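Local coordinates for outer membrane protein assembly factor BamA (Haemophilus ducreyi, PDB 4K3C), which probably folds and inserts beta-barrel proteins into the outer membrane as part of the Bam complex, at residues S397-P408 and F458-N466. Sequence-based numbering, arbitrary orientation.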
loop_
_atom_site.group_PDB
_atom_site.type_symbol
_atom_site.label_atom_id
_atom_site.label_comp_id
_atom_site.label_asym_id
_atom_site.label_seq_id
_atom_site.Cartn_x
_atom_site.Cartn_y
_atom_site.Cartn_z
ATOM N N SER A 397 15.114 3.232 -9.887
ATOM C CA SER A 397 15.112 2.963 -11.320
ATOM C C SER A 397 16.447 2.481 -11.901
ATOM O O SER A 397 16.471 1.482 -12.616
ATOM C CB SER A 397 14.543 4.139 -12.122
ATOM O OG SER A 397 15.470 5.198 -12.238
ATOM N N LEU A 398 17.545 3.176 -11.615
ATOM C CA LEU A 398 18.831 2.809 -12.209
ATOM C C LEU A 398 19.984 3.203 -11.318
ATOM O O LEU A 398 20.583 4.252 -11.507
ATOM C CB LEU A 398 19.012 3.488 -13.566
ATOM C CG LEU A 398 19.715 2.741 -14.702
ATOM C CD1 LEU A 398 20.215 3.732 -15.724
ATOM C CD2 LEU A 398 20.832 1.896 -14.194
ATOM N N ARG A 399 20.323 2.349 -10.366
ATOM C CA ARG A 399 21.416 2.669 -9.470
ATOM C C ARG A 399 22.738 2.971 -10.205
ATOM O O ARG A 399 22.946 2.525 -11.328
ATOM C CB ARG A 399 21.529 1.585 -8.417
ATOM C CG ARG A 399 20.293 1.590 -7.537
ATOM C CD ARG A 399 20.277 0.468 -6.528
ATOM N NE ARG A 399 19.721 -0.755 -7.097
ATOM C CZ ARG A 399 19.089 -1.680 -6.388
ATOM N NH1 ARG A 399 18.610 -2.764 -6.997
ATOM N NH2 ARG A 399 18.933 -1.514 -5.073
ATOM N N GLY A 400 23.598 3.789 -9.603
ATOM C CA GLY A 400 24.801 4.230 -10.287
ATOM C C GLY A 400 24.593 5.434 -11.202
ATOM O O GLY A 400 25.514 6.207 -11.451
ATOM N N PHE A 401 23.391 5.610 -11.725
ATOM C CA PHE A 401 23.105 6.866 -12.408
ATOM C C PHE A 401 22.381 7.844 -11.469
ATOM O O PHE A 401 21.611 7.426 -10.601
ATOM C CB PHE A 401 22.325 6.617 -13.696
ATOM C CG PHE A 401 23.059 5.747 -14.684
ATOM C CD1 PHE A 401 23.228 4.394 -14.444
ATOM C CD2 PHE A 401 23.584 6.282 -15.848
ATOM C CE1 PHE A 401 23.893 3.596 -15.342
ATOM C CE2 PHE A 401 24.250 5.478 -16.749
ATOM C CZ PHE A 401 24.407 4.136 -16.493
ATOM N N ALA A 402 22.648 9.139 -11.606
ATOM C CA ALA A 402 21.981 10.102 -10.736
ATOM C C ALA A 402 20.502 10.146 -11.068
ATOM O O ALA A 402 20.100 9.805 -12.179
ATOM C CB ALA A 402 22.586 11.469 -10.877
ATOM N N GLY A 403 19.695 10.549 -10.097
ATOM C CA GLY A 403 18.270 10.675 -10.320
ATOM C C GLY A 403 17.961 11.573 -11.510
ATOM O O GLY A 403 18.538 12.654 -11.664
ATOM N N GLY A 404 17.068 11.096 -12.375
ATOM C CA GLY A 404 16.594 11.861 -13.515
ATOM C C GLY A 404 17.636 12.162 -14.568
ATOM O O GLY A 404 17.461 13.083 -15.364
ATOM N N SER A 405 18.707 11.375 -14.580
ATOM C CA SER A 405 19.796 11.564 -15.530
ATOM C C SER A 405 19.570 10.824 -16.840
ATOM O O SER A 405 20.272 11.065 -17.815
ATOM C CB SER A 405 21.131 11.139 -14.913
ATOM O OG SER A 405 21.087 9.789 -14.504
ATOM N N ILE A 406 18.585 9.935 -16.869
ATOM C CA ILE A 406 18.311 9.128 -18.059
ATOM C C ILE A 406 17.073 9.552 -18.857
ATOM O O ILE A 406 15.952 9.279 -18.455
ATOM C CB ILE A 406 18.102 7.648 -17.684
ATOM C CG1 ILE A 406 19.200 7.176 -16.738
ATOM C CG2 ILE A 406 18.055 6.789 -18.926
ATOM C CD1 ILE A 406 20.552 7.193 -17.356
ATOM N N GLY A 407 17.280 10.178 -20.008
ATOM C CA GLY A 407 16.184 10.451 -20.921
ATOM C C GLY A 407 16.604 11.439 -21.990
ATOM O O GLY A 407 17.773 11.813 -22.048
ATOM N N PRO A 408 15.653 11.886 -22.832
ATOM C CA PRO A 408 15.997 12.864 -23.875
ATOM C C PRO A 408 16.577 14.163 -23.308
ATOM O O PRO A 408 16.161 14.637 -22.249
ATOM C CB PRO A 408 14.661 13.129 -24.581
ATOM C CG PRO A 408 13.812 11.927 -24.268
ATOM C CD PRO A 408 14.237 11.481 -22.890
ATOM N N PHE A 458 23.045 -6.845 -7.614
ATOM C CA PHE A 458 21.933 -6.538 -8.509
ATOM C C PHE A 458 22.425 -6.151 -9.895
ATOM O O PHE A 458 23.614 -5.834 -10.091
ATOM C CB PHE A 458 21.041 -5.409 -7.920
ATOM C CG PHE A 458 21.738 -4.091 -7.841
ATOM C CD1 PHE A 458 21.727 -3.221 -8.916
ATOM C CD2 PHE A 458 22.452 -3.736 -6.712
ATOM C CE1 PHE A 458 22.405 -2.030 -8.866
ATOM C CE2 PHE A 458 23.125 -2.532 -6.653
ATOM C CZ PHE A 458 23.099 -1.681 -7.736
ATOM N N VAL A 459 21.491 -6.175 -10.845
ATOM C CA VAL A 459 21.687 -5.542 -12.141
ATOM C C VAL A 459 20.447 -4.708 -12.439
ATOM O O VAL A 459 19.334 -5.240 -12.529
ATOM C CB VAL A 459 21.937 -6.574 -13.275
ATOM C CG1 VAL A 459 21.714 -5.935 -14.640
ATOM C CG2 VAL A 459 23.341 -7.144 -13.173
ATOM N N ASP A 460 20.619 -3.399 -12.554
ATOM C CA ASP A 460 19.493 -2.543 -12.927
ATOM C C ASP A 460 19.689 -2.192 -14.393
ATOM O O ASP A 460 20.807 -2.238 -14.909
ATOM C CB ASP A 460 19.429 -1.252 -12.087
ATOM C CG ASP A 460 19.080 -1.497 -10.613
ATOM O OD1 ASP A 460 18.786 -2.641 -10.226
ATOM O OD2 ASP A 460 19.081 -0.520 -9.831
ATOM N N ALA A 461 18.600 -1.841 -15.060
ATOM C CA ALA A 461 18.639 -1.458 -16.466
ATOM C C ALA A 461 17.366 -0.695 -16.799
ATOM O O ALA A 461 16.269 -1.083 -16.380
ATOM C CB ALA A 461 18.786 -2.679 -17.356
ATOM N N ALA A 462 17.528 0.400 -17.538
ATOM C CA ALA A 462 16.450 1.359 -17.768
ATOM C C ALA A 462 16.614 2.056 -19.119
ATOM O O ALA A 462 17.706 2.069 -19.698
ATOM C CB ALA A 462 16.423 2.380 -16.657
ATOM N N THR A 463 15.523 2.626 -19.622
ATOM C CA THR A 463 15.531 3.269 -20.929
ATOM C C THR A 463 14.390 4.282 -21.022
ATOM O O THR A 463 13.232 3.936 -20.838
ATOM C CB THR A 463 15.441 2.219 -22.087
ATOM O OG1 THR A 463 15.117 2.868 -23.323
ATOM C CG2 THR A 463 14.369 1.213 -21.792
ATOM N N VAL A 464 14.724 5.537 -21.300
ATOM C CA VAL A 464 13.712 6.572 -21.483
ATOM C C VAL A 464 13.816 7.243 -22.844
ATOM O O VAL A 464 14.815 7.877 -23.174
ATOM C CB VAL A 464 13.811 7.685 -20.419
ATOM C CG1 VAL A 464 12.748 8.732 -20.689
ATOM C CG2 VAL A 464 13.656 7.119 -19.025
ATOM N N TRP A 465 12.760 7.140 -23.622
ATOM C CA TRP A 465 12.776 7.714 -24.949
ATOM C C TRP A 465 11.535 8.528 -25.276
ATOM O O TRP A 465 10.542 8.476 -24.555
ATOM C CB TRP A 465 12.978 6.619 -25.998
ATOM C CG TRP A 465 11.795 5.688 -26.297
ATOM C CD1 TRP A 465 10.997 5.725 -27.392
ATOM C CD2 TRP A 465 11.346 4.572 -25.516
ATOM N NE1 TRP A 465 10.078 4.718 -27.345
ATOM C CE2 TRP A 465 10.276 3.988 -26.204
ATOM C CE3 TRP A 465 11.743 4.017 -24.296
ATOM C CZ2 TRP A 465 9.593 2.876 -25.726
ATOM C CZ3 TRP A 465 11.057 2.917 -23.818
ATOM C CH2 TRP A 465 9.995 2.356 -24.537
ATOM N N ASN A 466 11.624 9.258 -26.386
ATOM C CA ASN A 466 10.575 10.107 -26.915
ATOM C C ASN A 466 10.049 9.473 -28.190
ATOM O O ASN A 466 10.699 9.557 -29.239
ATOM C CB ASN A 466 11.194 11.469 -27.247
ATOM C CG ASN A 466 10.218 12.450 -27.903
ATOM O OD1 ASN A 466 9.155 12.072 -28.421
ATOM N ND2 ASN A 466 10.599 13.737 -27.897
#
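Arg399 reaches from the loop to Asp460 of strand 453-465, and the two form a salt bridge. NE of Arg399 lies 2.8 Å from OD2 of Asp460. It approaches that oxygen on the syn side, 26° out of the carboxylate plane. The backbone N of Arg399 gives a second bond to the same OD2, at 3.2 Å. This one is nearly straight and uses the anti lone pair. One carboxylate oxygen thus holds both the main chain and the side chain of Arg399. The two donors come from different sides, which should limit rotation of the carboxylate. The nearby guanidinium would be expected to stabilise its negative charge.

The Phe458 ring lies against one face of the Arg399 guanidinium. A bend at chi3 (-86°) turns the guanidinium across the phenyl face. CZ of Arg399 sits 3.8 Å from the centroid of the Phe458 ring, a cation-pi contact almost directly over the face. The planes are not parallel but 31° apart. Ser435 and Glu437, on the adjoining strand 430-440, border this cluster.

Further along the strand the contact becomes apolar. Leu398 CG rests on Ala462 CB at 3.8 Å. After Arg399 the loop swings away through Ala402-Ser405, a type II turn, and returns at Ile406. Here Val464 fits against the backbone of Ile406 and Gly407, with its CB 3.7 Å from Gly407 CA. Its CG1 branch, anti to the backbone N (chi1 179°), meets Pro408 CD at 3.8 Å.

Phe458, Asp460, Ala462 and Val464, every second residue of the strand, point their side chains toward the loop. The loop is the long extracellular L6 of the Omp85 fold, folded back into the barrel lumen. Leu398 to Phe401 corresponds to the family's VRGF/Y motif, with leucine at the first position; its arginine characteristically pairs with the aspartate of an inner-wall strand.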